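Local atomic coordinates of fucose-specific lectin (PDB entry 6GKE), a protein that binds L-fucose on glycoproteins as a six-bladed beta-propeller lectin, with strongest preference for alpha-1,6-linked core fucose. Residues A[64-69]-A[128-133]; A[79-84]-A[107-112]; A[138-143]-A[183-188]. The protein carries 1 engineered substitution. One frame throughout, in Å; residues are numbered along the deposited sequence.

Contact 1 of 3, residues A[64-69]-A[128-133]; sequences AAVTWK and PNIRVY. With FUC (alpha-L-fucopyranose), chain E.
Pro128 lays its ring over one face of the Trp68 indole. Its CB stands 3.8 Å from the centroid of the six-membered ring, 22° off the ring normal, a CH-pi contact, and CG of Pro128 follows over the rim at 3.5 Å from CZ2 of Trp68. Trp68 takes the sterically tight first torsion, with CG between the backbone N and the carbonyl carbon (chi1 67°), and this sets the indole beside Pro128. Further along, Ile130 brings up the end of its long branch: CD1 lies 3.9 Å from CH2 of Trp68, with the two side chains at about a right angle. Val66 adds a looser touch, its CG2 4.4 Å from CG2 of Ile130. Between the two strands the touching groups are all apolar; the polar work is done behind them.

Arg131, next to Ile130, points away from strand 64-70 and holds a fucose. NE of Arg131 donates to O4 of the fucose (2.8 Å) and only weakly to O5, while NH2 of Arg131 reaches O5 at 2.9 Å. The guanidinium is steadied by its third nitrogen: NH1 of Arg131 donates to O of Ile130 (2.9 Å) and also bonds Ser150. The Ile130 oxygen lies in the guanidinium plane, while NH1 sits well above the plane of the carbonyl. Glu146 and Trp199 also hydrogen-bond this fucose, and Ile130 touches another, in the neighbouring site. Successive residues thus face opposite ways, Ile130 into the packing between two blades and Arg131 into a sugar pocket, in keeping with a six-bladed propeller whose fucose sites lie between adjacent blades.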
ATOM      1  N   ALA A  64      -4.397  19.122   0.328  1.00  4.34           N
ATOM      2  CA  ALA A  64      -5.066  19.992  -0.628  1.00  4.49           C
ATOM      3  C   ALA A  64      -4.045  21.035  -1.081  1.00  4.64           C
ATOM      4  O   ALA A  64      -3.059  21.263  -0.391  1.00  5.14           O
ATOM      5  CB  ALA A  64      -6.296  20.638  -0.023  1.00  4.77           C
ATOM      6  N   ALA A  65      -4.281  21.669  -2.227  1.00  4.69           N
ATOM      7  CA  ALA A  65      -3.334  22.666  -2.715  1.00  4.83           C
ATOM      8  C   ALA A  65      -4.037  23.689  -3.601  1.00  5.21           C
ATOM      9  O   ALA A  65      -4.999  23.354  -4.300  1.00  6.13           O
ATOM     10  CB  ALA A  65      -2.208  22.007  -3.469  1.00  5.30           C
ATOM     11  N   VAL A  66      -3.503  24.916  -3.584  1.00  5.08           N
ATOM     12  CA  VAL A  66      -3.947  26.007  -4.464  1.00  5.24           C
ATOM     13  C   VAL A  66      -2.724  26.766  -4.982  1.00  5.13           C
ATOM     14  O   VAL A  66      -1.636  26.685  -4.410  1.00  5.33           O
ATOM     15  CB  VAL A  66      -4.906  26.978  -3.752  1.00  6.04           C
ATOM     16  CG1 VAL A  66      -6.200  26.294  -3.347  1.00  6.70           C
ATOM     17  CG2 VAL A  66      -4.257  27.655  -2.551  1.00  6.49           C
ATOM     18  N   THR A  67      -2.940  27.544  -6.046  1.00  5.36           N
ATOM     19  CA  THR A  67      -1.878  28.335  -6.644  1.00  5.55           C
ATOM     20  C   THR A  67      -2.456  29.605  -7.270  1.00  5.76           C
ATOM     21  O   THR A  67      -3.614  29.648  -7.672  1.00  6.81           O
ATOM     22  CB  THR A  67      -1.108  27.504  -7.680  1.00  5.84           C
ATOM     23  OG1 THR A  67       0.047  28.204  -8.144  1.00  6.06           O
ATOM     24  CG2 THR A  67      -1.948  27.136  -8.884  1.00  6.24           C
ATOM     25  N   TRP A  68      -1.609  30.626  -7.359  1.00  5.78           N
ATOM     26  CA  TRP A  68      -1.896  31.852  -8.094  1.00  5.96           C
ATOM     27  C   TRP A  68      -0.553  32.504  -8.429  1.00  6.37           C
ATOM     28  O   TRP A  68       0.480  32.107  -7.890  1.00  7.14           O
ATOM     29  CB  TRP A  68      -2.815  32.805  -7.308  1.00  6.18           C
ATOM     30  CG  TRP A  68      -2.183  33.385  -6.077  1.00  6.11           C
ATOM     31  CD1 TRP A  68      -1.594  34.608  -5.945  1.00  6.60           C
ATOM     32  CD2 TRP A  68      -2.057  32.744  -4.794  1.00  6.05           C
ATOM     33  NE1 TRP A  68      -1.111  34.771  -4.675  1.00  6.78           N
ATOM     34  CE2 TRP A  68      -1.377  33.644  -3.948  1.00  6.50           C
ATOM     35  CE3 TRP A  68      -2.453  31.506  -4.275  1.00  6.08           C
ATOM     36  CZ2 TRP A  68      -1.073  33.339  -2.624  1.00  6.53           C
ATOM     37  CZ3 TRP A  68      -2.159  31.205  -2.961  1.00  6.17           C
ATOM     38  CH2 TRP A  68      -1.474  32.111  -2.150  1.00  6.56           C
ATOM     39  N   LYS A  69      -0.582  33.497  -9.317  1.00  6.87           N
ATOM     40  CA  LYS A  69       0.619  34.225  -9.671  0.50  7.61           C
ATOM     41  C   LYS A  69       0.637  35.555  -8.911  1.00  7.75           C
ATOM     42  O   LYS A  69      -0.369  36.225  -8.788  1.00  9.58           O
ATOM     43  CB  LYS A  69       0.692  34.426 -11.186  0.50  8.37           C
ATOM     44  CG  LYS A  69       1.989  35.051 -11.674  0.50  8.79           C
ATOM     45  CD  LYS A  69       2.214  34.891 -13.165  0.50  9.57           C
ATOM     46  CE  LYS A  69       1.011  35.270 -14.003  0.50 10.24           C
ATOM     47  NZ  LYS A  69       1.328  35.284 -15.452  0.50 10.13           N
ATOM     48  N   PRO A 128      -4.711  37.397  -2.806  1.00  8.11           N
ATOM     49  CA  PRO A 128      -5.412  36.121  -2.864  1.00  7.34           C
ATOM     50  C   PRO A 128      -6.491  36.017  -1.782  1.00  6.54           C
ATOM     51  O   PRO A 128      -6.418  36.661  -0.735  1.00  7.27           O
ATOM     52  CB  PRO A 128      -4.295  35.105  -2.606  1.00  8.24           C
ATOM     53  CG  PRO A 128      -3.367  35.847  -1.671  1.00  8.72           C
ATOM     54  CD  PRO A 128      -3.390  37.278  -2.169  1.00  8.93           C
ATOM     55  N   ASN A 129      -7.472  35.162  -2.058  1.00  6.05           N
ATOM     56  CA  ASN A 129      -8.506  34.788  -1.116  1.00  5.87           C
ATOM     57  C   ASN A 129      -8.539  33.266  -1.078  1.00  5.72           C
ATOM     58  O   ASN A 129      -8.841  32.655  -2.096  1.00  6.66           O
ATOM     59  CB  ASN A 129      -9.877  35.321  -1.525  1.00  6.17           C
ATOM     60  CG  ASN A 129      -9.887  36.826  -1.652  1.00  6.89           C
ATOM     61  OD1 ASN A 129     -10.112  37.531  -0.670  1.00  7.92           O
ATOM     62  ND2 ASN A 129      -9.626  37.317  -2.852  1.00  7.51           N
ATOM     63  N   ILE A 130      -8.186  32.681   0.071  1.00  5.31           N
ATOM     64  CA  ILE A 130      -8.080  31.229   0.209  1.00  4.95           C
ATOM     65  C   ILE A 130      -9.173  30.753   1.163  1.00  4.55           C
ATOM     66  O   ILE A 130      -9.458  31.413   2.155  1.00  4.87           O
ATOM     67  CB  ILE A 130      -6.685  30.803   0.715  1.00  5.39           C
ATOM     68  CG1 ILE A 130      -5.561  31.376  -0.149  1.00  6.23           C
ATOM     69  CG2 ILE A 130      -6.582  29.286   0.813  1.00  5.58           C
ATOM     70  CD1 ILE A 130      -4.196  31.272   0.486  1.00  7.01           C
ATOM     71  N   ARG A 131      -9.740  29.588   0.863  1.00  4.54           N
ATOM     72  CA  ARG A 131     -10.658  28.923   1.784  1.00  4.49           C
ATOM     73  C   ARG A 131     -10.229  27.461   1.885  1.00  4.45           C
ATOM     74  O   ARG A 131      -9.967  26.828   0.861  1.00  5.28           O
ATOM     75  CB  ARG A 131     -12.108  29.028   1.302  1.00  5.03           C
ATOM     76  CG  ARG A 131     -12.599  30.450   1.047  1.00  5.33           C
ATOM     77  CD  ARG A 131     -12.744  31.255   2.326  1.00  5.42           C
ATOM     78  NE  ARG A 131     -13.292  32.594   2.126  1.00  6.05           N
ATOM     79  CZ  ARG A 131     -12.584  33.709   1.947  1.00  6.22           C
ATOM     80  NH1 ARG A 131     -11.270  33.664   1.774  1.00  6.66           N
ATOM     81  NH2 ARG A 131     -13.199  34.884   1.944  1.00  7.20           N
ATOM     82  N   VAL A 132     -10.168  26.953   3.119  1.00  4.45           N
ATOM     83  CA  VAL A 132      -9.766  25.588   3.407  1.00  4.55           C
ATOM     84  C   VAL A 132     -10.916  24.902   4.148  1.00  4.55           C
ATOM     85  O   VAL A 132     -11.458  25.474   5.089  1.00  5.44           O
ATOM     86  CB  VAL A 132      -8.467  25.544   4.229  1.00  5.23           C
ATOM     87  CG1 VAL A 132      -8.051  24.114   4.531  1.00  5.74           C
ATOM     88  CG2 VAL A 132      -7.341  26.293   3.539  1.00  5.74           C
ATOM     89  N   TYR A 133     -11.257  23.686   3.709  1.00  4.38           N
ATOM     90  CA  TYR A 133     -12.387  22.929   4.240  1.00  4.48           C
ATOM     91  C   TYR A 133     -11.874  21.645   4.884  1.00  4.49           C
ATOM     92  O   TYR A 133     -11.012  20.956   4.331  1.00  5.02           O
ATOM     93  CB  TYR A 133     -13.402  22.647   3.125  1.00  4.73           C
ATOM     94  CG  TYR A 133     -13.916  23.931   2.532  1.00  4.66           C
ATOM     95  CD1 TYR A 133     -14.993  24.597   3.094  1.00  4.76           C
ATOM     96  CD2 TYR A 133     -13.246  24.544   1.485  1.00  4.69           C
ATOM     97  CE1 TYR A 133     -15.409  25.829   2.617  1.00  4.76           C
ATOM     98  CE2 TYR A 133     -13.648  25.777   1.000  1.00  4.79           C
ATOM     99  CZ  TYR A 133     -14.725  26.429   1.571  1.00  4.68           C
ATOM    100  OH  TYR A 133     -15.091  27.655   1.087  1.00  5.32           O
TER
HETATM  101  C1  FUC E 405     -16.240  34.899   4.159  1.00  9.58           C
HETATM  102  C2  FUC E 405     -16.569  33.598   4.880  1.00  8.46           C
HETATM  103  C3  FUC E 405     -17.666  32.858   4.101  1.00  7.36           C
HETATM  104  C4  FUC E 405     -17.239  32.656   2.644  1.00  7.18           C
HETATM  105  C5  FUC E 405     -16.998  34.036   2.047  1.00  7.93           C
HETATM  106  C6  FUC E 405     -16.618  33.980   0.582  1.00  8.49           C
HETATM  107  O1  FUC E 405     -17.357  35.771   4.321  1.00 10.92           O
HETATM  108  O2  FUC E 405     -16.962  33.878   6.238  1.00 10.29           O
HETATM  109  O3  FUC E 405     -17.991  31.622   4.737  1.00  6.84           O
HETATM  110  O4  FUC E 405     -16.017  31.920   2.539  1.00  6.83           O
HETATM  111  O5  FUC E 405     -15.948  34.683   2.769  1.00  8.61           O

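Contact 2 of 3, residues A[79-84]-A[107-112]; sequences YCVNKD and VKVGSN
The polar link between the segments is a single hydrogen bond, made by one of the two modelled conformers of Lys108, from its NZ to the backbone O of Asp84, 2.8 Å long. The ammonium approaches at a C=O...N angle of 147°, tilted 29° from the carbonyl plane. In this conformer Lys108 starts out extended, CG anti to its backbone N, then bends at chi2 (80°), and this bend brings the end of the chain round to Asp84. Its CE passes 3.3 Å from the same O of Asp84. The Asp84 carboxylate is not the partner: its OD1 stays 5.7 Å from NZ of Lys108, so any attraction between the two charges acts at a distance.

Apolar packing is equally spare. One methyl from each of two buried valines meets the other, CG2 of Val81, in one of its two modelled conformers, and CG1 of Val109 at 4.2 Å, with Pro62 against Val81 and Leu87 and Tyr134 against Val109.

Within 79-84 the turn is shaped by Asn82, whose OD1 accepts from the backbone N of Asp84 at 2.9 Å, an Asx turn; the same oxygen also takes the N-H of Ile86. Lys83, Ser111 and Asn112 pack on Ala310, Gly311 and Trp312 of the second subunit.

In that conformer the exposed lysine therefore rests on a neutral main-chain oxygen, with a nearby carboxylate that may favour its positive charge, while the two buried valines supply a small apolar contact.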
ATOM      1  N   TYR A  79      -1.866  22.216   1.941  1.00  4.48           N
ATOM      2  CA  TYR A  79      -2.491  21.995   3.246  1.00  4.49           C
ATOM      3  C   TYR A  79      -2.392  20.519   3.611  1.00  4.30           C
ATOM      4  O   TYR A  79      -2.518  19.642   2.760  1.00  4.72           O
ATOM      5  CB  TYR A  79      -3.943  22.495   3.231  1.00  4.75           C
ATOM      6  CG  TYR A  79      -3.960  23.969   2.940  1.00  4.74           C
ATOM      7  CD1 TYR A  79      -3.570  24.864   3.919  1.00  4.79           C
ATOM      8  CD2 TYR A  79      -4.209  24.465   1.670  1.00  4.90           C
ATOM      9  CE1 TYR A  79      -3.446  26.217   3.660  1.00  4.88           C
ATOM     10  CE2 TYR A  79      -4.092  25.818   1.390  1.00  4.93           C
ATOM     11  CZ  TYR A  79      -3.692  26.694   2.383  1.00  4.90           C
ATOM     12  OH  TYR A  79      -3.517  28.016   2.086  1.00  5.32           O
ATOM     13  N   CYS A  80      -2.169  20.282   4.906  1.00  4.32           N
ATOM     14  CA  CYS A  80      -1.975  18.951   5.438  1.00  4.60           C
ATOM     15  C   CYS A  80      -2.250  19.002   6.940  1.00  4.69           C
ATOM     16  O   CYS A  80      -2.688  20.028   7.454  1.00  4.89           O
ATOM     17  CB  CYS A  80      -0.567  18.458   5.127  1.00  5.12           C
ATOM     18  SG  CYS A  80       0.726  19.439   5.933  1.00  6.56           S
ATOM     19  N   VAL A  81      -1.996  17.897   7.640  1.00  5.18           N
ATOM     20  CA  VAL A  81      -2.193  17.772   9.056  0.50  5.59           C
ATOM     21  C   VAL A  81      -0.881  17.256   9.689  1.00  5.94           C
ATOM     22  O   VAL A  81      -0.312  16.304   9.149  1.00  6.70           O
ATOM     23  CB  VAL A  81      -3.401  16.832   9.256  0.50  5.66           C
ATOM     24  CG1 VAL A  81      -3.681  16.574  10.720  0.50  5.68           C
ATOM     25  CG2 VAL A  81      -4.655  17.371   8.572  0.50  5.68           C
ATOM     26  N   ASN A  82      -0.460  17.807  10.830  1.00  6.16           N
ATOM     27  CA  ASN A  82       0.728  17.310  11.511  1.00  6.74           C
ATOM     28  C   ASN A  82       0.352  16.132  12.423  1.00  6.78           C
ATOM     29  O   ASN A  82      -0.783  15.666  12.442  1.00  6.74           O
ATOM     30  CB  ASN A  82       1.475  18.451  12.204  1.00  7.27           C
ATOM     31  CG  ASN A  82       0.816  18.956  13.468  1.00  7.41           C
ATOM     32  OD1 ASN A  82      -0.166  18.392  13.949  1.00  6.73           O
ATOM     33  ND2 ASN A  82       1.358  20.034  14.017  1.00  9.97           N
ATOM     34  N   LYS A  83       1.319  15.642  13.199  1.00  7.86           N
ATOM     35  CA  LYS A  83       1.131  14.427  13.992  0.50  8.22           C
ATOM     36  C   LYS A  83       0.227  14.671  15.197  1.00  8.54           C
ATOM     37  O   LYS A  83      -0.205  13.717  15.827  1.00  9.95           O
ATOM     38  CB  LYS A  83       2.470  13.847  14.437  0.50  8.46           C
ATOM     39  CG  LYS A  83       3.133  13.052  13.329  0.50  8.37           C
ATOM     40  CD  LYS A  83       4.505  12.577  13.672  0.50  8.76           C
ATOM     41  CE  LYS A  83       5.155  11.850  12.518  0.50 10.14           C
ATOM     42  NZ  LYS A  83       6.535  11.450  12.868  0.50 11.14           N
ATOM     43  N   ASP A  84      -0.061  15.946  15.492  1.00  8.09           N
ATOM     44  CA  ASP A  84      -1.018  16.323  16.538  1.00  8.88           C
ATOM     45  C   ASP A  84      -2.378  16.696  15.929  1.00  7.59           C
ATOM     46  O   ASP A  84      -3.232  17.257  16.613  1.00  8.33           O
ATOM     47  CB  ASP A  84      -0.449  17.453  17.396  1.00 11.34           C
ATOM     48  CG  ASP A  84       0.764  17.015  18.200  1.00 14.88           C
ATOM     49  OD1 ASP A  84       0.691  15.943  18.823  1.00 19.62           O
ATOM     50  OD2 ASP A  84       1.778  17.733  18.171  1.00 21.41           O
ATOM     51  N   VAL A 107      -5.835  24.953  14.573  1.00  5.91           N
ATOM     52  CA  VAL A 107      -7.070  24.329  14.102  1.00  6.23           C
ATOM     53  C   VAL A 107      -6.920  22.809  14.198  1.00  6.36           C
ATOM     54  O   VAL A 107      -6.142  22.215  13.451  1.00  6.87           O
ATOM     55  CB  VAL A 107      -7.383  24.761  12.658  1.00  6.55           C
ATOM     56  CG1 VAL A 107      -8.661  24.100  12.157  1.00  7.36           C
ATOM     57  CG2 VAL A 107      -7.467  26.277  12.527  1.00  7.09           C
ATOM     58  N   LYS A 108      -7.654  22.185  15.123  1.00  7.02           N
ATOM     59  CA  LYS A 108      -7.615  20.734  15.277  0.50  7.60           C
ATOM     60  C   LYS A 108      -8.565  20.098  14.253  1.00  7.61           C
ATOM     61  O   LYS A 108      -9.707  20.522  14.083  1.00 10.64           O
ATOM     62  CB  LYS A 108      -7.965  20.334  16.713  0.50  9.20           C
ATOM     63  CG  LYS A 108      -7.767  18.862  17.053  0.50 10.53           C
ATOM     64  CD  LYS A 108      -6.331  18.483  17.344  0.50 12.52           C
ATOM     65  CE  LYS A 108      -6.197  17.178  18.096  0.50 13.67           C
ATOM     66  NZ  LYS A 108      -4.899  17.093  18.807  0.50 14.53           N
ATOM     67  N   VAL A 109      -8.064  19.063  13.589  1.00  6.44           N
ATOM     68  CA  VAL A 109      -8.768  18.361  12.538  1.00  6.71           C
ATOM     69  C   VAL A 109      -9.042  16.928  13.005  1.00  6.56           C
ATOM     70  O   VAL A 109      -8.214  16.309  13.673  1.00  8.06           O
ATOM     71  CB  VAL A 109      -7.921  18.409  11.254  1.00  7.51           C
ATOM     72  CG1 VAL A 109      -8.521  17.639  10.092  1.00  7.57           C
ATOM     73  CG2 VAL A 109      -7.651  19.842  10.834  1.00  7.66           C
ATOM     74  N   GLY A 110     -10.222  16.403  12.661  1.00  5.92           N
ATOM     75  CA  GLY A 110     -10.519  15.001  12.928  1.00  5.86           C
ATOM     76  C   GLY A 110      -9.493  14.097  12.262  1.00  5.53           C
ATOM     77  O   GLY A 110      -9.043  14.373  11.149  1.00  5.60           O
ATOM     78  N   SER A 111      -9.113  12.999  12.920  1.00  5.65           N
ATOM     79  CA  SER A 111      -7.996  12.201  12.416  1.00  5.82           C
ATOM     80  C   SER A 111      -8.262  11.684  10.996  1.00  5.49           C
ATOM     81  O   SER A 111      -7.315  11.560  10.219  1.00  5.78           O
ATOM     82  CB  SER A 111      -7.657  11.078  13.350  1.00  6.54           C
ATOM     83  OG  SER A 111      -8.748  10.191  13.464  1.00  7.39           O
ATOM     84  N   ASN A 112      -9.524  11.374  10.674  1.00  5.36           N
ATOM     85  CA  ASN A 112      -9.875  10.815   9.366  1.00  5.44           C
ATOM     86  C   ASN A 112     -10.429  11.879   8.408  1.00  5.08           C
ATOM     87  O   ASN A 112     -10.977  11.534   7.353  1.00  5.38           O
ATOM     88  CB  ASN A 112     -10.886   9.673   9.494  1.00  5.90           C
ATOM     89  CG  ASN A 112     -10.928   8.800   8.256  1.00  6.36           C
ATOM     90  OD1 ASN A 112      -9.897   8.527   7.634  1.00  6.98           O
ATOM     91  ND2 ASN A 112     -12.115   8.340   7.897  1.00  7.40           N
TER

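Contact 3 of 3, residues A[138-143]-A[183-188]; sequences NGSGSS and QATDNK
Thr185 carries most of this contact, and it does so with its methyl group. CG2 of Thr185 sits 3.6 Å from OG of Ser140 and equally 3.6 Å from N of Gly141, touching a hydroxyl and a peptide nitrogen at once by van der Waals packing. The first torsion decides which branch does the touching: OG1 lies between the backbone N and the carbonyl carbon (chi1 52°), leaving CG2 anti to the carbonyl carbon and directed at the other turn. Thr185 occupies the second position of a type I turn from Ala184 to Asn187, closed by the bond from N of Asn187 to O of Ala184 at 2.8 Å.

Ser140 and Gly141 are the two central residues of a type II turn running from Gly139 to Ser142. Ser140 extends OG anti to its own N, placing it beside the threonine methyl. Gly141 has phi 91° and psi 3°, the left-handed conformation glycine readily takes at the third position of a type II turn. Behind this corner, O of Gly139 accepts twice from Ser142, from N at 3.2 Å and from OG at 2.6 Å, both on the same face of its carbonyl plane.

Across from it, NE2 of Gln183 reaches O of Asn187 at 3.0 Å, bracing the type I turn. Both turns lie in connections between neighbouring antiparallel strands, one in repeat 3 and the other in repeat 4, and they meet side by side as successive blades do around a beta-propeller.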
ATOM      1  N   ASN A 138     -14.882  12.633  13.252  1.00  8.23           N
ATOM      2  CA  ASN A 138     -14.824  11.496  12.351  1.00  8.10           C
ATOM      3  C   ASN A 138     -16.191  10.836  12.143  1.00  9.38           C
ATOM      4  O   ASN A 138     -16.335  10.052  11.211  1.00 10.87           O
ATOM      5  CB  ASN A 138     -13.867  10.430  12.882  1.00  8.21           C
ATOM      6  CG  ASN A 138     -12.415  10.846  12.807  1.00  8.13           C
ATOM      7  OD1 ASN A 138     -12.035  11.660  11.966  1.00  7.54           O
ATOM      8  ND2 ASN A 138     -11.588  10.270  13.662  1.00 10.32           N
ATOM      9  N   GLY A 139     -17.157  11.118  13.022  1.00 10.30           N
ATOM     10  CA  GLY A 139     -18.398  10.359  13.071  1.00 11.53           C
ATOM     11  C   GLY A 139     -19.371  10.735  11.966  1.00 10.75           C
ATOM     12  O   GLY A 139     -19.340  11.829  11.398  1.00 10.78           O
ATOM     13  N   SER A 140     -20.273   9.800  11.680  1.00 11.55           N
ATOM     14  CA  SER A 140     -21.383  10.051  10.793  1.00 11.19           C
ATOM     15  C   SER A 140     -22.161  11.281  11.277  1.00  9.41           C
ATOM     16  O   SER A 140     -22.440  11.421  12.467  1.00 10.65           O
ATOM     17  CB  SER A 140     -22.267   8.842  10.712  1.00 13.16           C
ATOM     18  OG  SER A 140     -23.333   9.056   9.806  1.00 15.31           O
ATOM     19  N   GLY A 141     -22.503  12.158  10.336  1.00  8.73           N
ATOM     20  CA  GLY A 141     -23.297  13.340  10.613  1.00  9.27           C
ATOM     21  C   GLY A 141     -22.463  14.569  10.949  1.00  9.23           C
ATOM     22  O   GLY A 141     -23.022  15.615  11.258  1.00 11.73           O
ATOM     23  N   SER A 142     -21.134  14.454  10.887  1.00  8.04           N
ATOM     24  CA  SER A 142     -20.239  15.573  11.182  1.00  7.93           C
ATOM     25  C   SER A 142     -20.394  16.678  10.128  1.00  6.86           C
ATOM     26  O   SER A 142     -20.735  16.415   8.974  1.00  7.34           O
ATOM     27  CB  SER A 142     -18.806  15.102  11.256  1.00  8.69           C
ATOM     28  OG  SER A 142     -18.614  14.192  12.330  1.00 10.87           O
ATOM     29  N   SER A 143     -20.094  17.913  10.535  1.00  6.90           N
ATOM     30  CA  SER A 143     -20.167  19.039   9.618  0.50  6.76           C
ATOM     31  C   SER A 143     -18.822  19.264   8.919  1.00  6.07           C
ATOM     32  O   SER A 143     -17.781  18.734   9.316  1.00  6.33           O
ATOM     33  CB  SER A 143     -20.615  20.284  10.329  0.50  7.67           C
ATOM     34  OG  SER A 143     -19.647  20.692  11.283  0.50  8.81           O
ATOM     35  N   GLN A 183     -20.208  14.231   0.559  1.00  5.13           N
ATOM     36  CA  GLN A 183     -21.134  13.115   0.570  1.00  5.27           C
ATOM     37  C   GLN A 183     -21.899  13.130   1.894  1.00  5.39           C
ATOM     38  O   GLN A 183     -21.314  13.019   2.968  1.00  5.53           O
ATOM     39  CB  GLN A 183     -20.394  11.799   0.352  1.00  5.41           C
ATOM     40  CG  GLN A 183     -21.335  10.611   0.188  1.00  5.86           C
ATOM     41  CD  GLN A 183     -20.606   9.369  -0.258  1.00  5.92           C
ATOM     42  OE1 GLN A 183     -19.495   9.092   0.188  1.00  6.33           O
ATOM     43  NE2 GLN A 183     -21.236   8.595  -1.126  1.00  6.30           N
ATOM     44  N   ALA A 184     -23.223  13.293   1.786  1.00  6.26           N
ATOM     45  CA  ALA A 184     -24.100  13.378   2.942  1.00  7.00           C
ATOM     46  C   ALA A 184     -24.409  11.974   3.460  1.00  7.80           C
ATOM     47  O   ALA A 184     -24.070  10.974   2.830  1.00  7.74           O
ATOM     48  CB  ALA A 184     -25.358  14.117   2.567  1.00  7.65           C
ATOM     49  N   THR A 185     -25.098  11.915   4.604  1.00  8.95           N
ATOM     50  CA  THR A 185     -25.313  10.667   5.318  1.00 10.26           C
ATOM     51  C   THR A 185     -26.200   9.685   4.536  1.00 10.70           C
ATOM     52  O   THR A 185     -26.204   8.518   4.872  1.00 13.40           O
ATOM     53  CB  THR A 185     -25.883  10.923   6.721  1.00 11.04           C
ATOM     54  OG1 THR A 185     -27.032  11.767   6.619  1.00 11.64           O
ATOM     55  CG2 THR A 185     -24.866  11.552   7.649  1.00 11.41           C
ATOM     56  N   ASP A 186     -26.944  10.150   3.522  1.00 10.37           N
ATOM     57  CA  ASP A 186     -27.739   9.276   2.638  1.00 10.60           C
ATOM     58  C   ASP A 186     -26.910   8.773   1.443  1.00 10.09           C
ATOM     59  O   ASP A 186     -27.470   8.206   0.509  1.00 11.07           O
ATOM     60  CB  ASP A 186     -29.012   9.983   2.163  1.00 11.13           C
ATOM     61  CG  ASP A 186     -28.788  11.292   1.427  1.00 11.00           C
ATOM     62  OD1 ASP A 186     -27.642  11.809   1.453  1.00 10.64           O
ATOM     63  OD2 ASP A 186     -29.762  11.791   0.833  1.00 11.92           O
ATOM     64  N   ASN A 187     -25.588   8.997   1.477  1.00  8.97           N
ATOM     65  CA  ASN A 187     -24.606   8.623   0.426  1.00  8.48           C
ATOM     66  C   ASN A 187     -24.770   9.438  -0.863  1.00  7.68           C
ATOM     67  O   ASN A 187     -24.080   9.169  -1.848  1.00  7.91           O
ATOM     68  CB  ASN A 187     -24.612   7.124   0.119  1.00  9.32           C
ATOM     69  CG  ASN A 187     -24.003   6.314   1.242  1.00 10.47           C
ATOM     70  OD1 ASN A 187     -23.063   6.751   1.895  1.00 11.06           O
ATOM     71  ND2 ASN A 187     -24.523   5.122   1.464  1.00 13.23           N
ATOM     72  N   LYS A 188     -25.618  10.467  -0.849  1.00  7.70           N
ATOM     73  CA  LYS A 188     -25.698  11.357  -1.982  1.00  7.83           C
ATOM     74  C   LYS A 188     -24.596  12.408  -1.883  1.00  7.25           C
ATOM     75  O   LYS A 188     -24.367  12.988  -0.818  1.00  7.51           O
ATOM     76  CB  LYS A 188     -27.045  12.076  -2.021  1.00  9.64           C
ATOM     77  CG  LYS A 188     -28.237  11.176  -2.285  1.00 12.69           C
ATOM     78  CD  LYS A 188     -28.647  11.105  -3.730  1.00 16.34           C
ATOM     79  CE  LYS A 188     -29.952  10.364  -3.938  1.00 18.57           C
ATOM     80  NZ  LYS A 188     -29.991   9.084  -3.194  1.00 21.30           N
TER

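Contact 1 is buried between blades, contact 2 is partly buried, and contact 3 lies on the surface; their chemistry shifts accordingly, from ring and methyl packing, through a valine pair with one lysine bond, to a lone methyl against polar turn atoms. Contacts 1 and 2 share the sheet of strands 64-70 and 73-81: Tyr79 pairs with Ala64 along the backbone and packs its ring end on Ile130 and Val132. Contacts 2 and 3 meet through Asn138, whose side-chain amide probably bonds N of Asn112 and OG of Ser111. Contacts 1 and 3 do not touch, yet both draw on the blade containing strands 129-134 and 142-149.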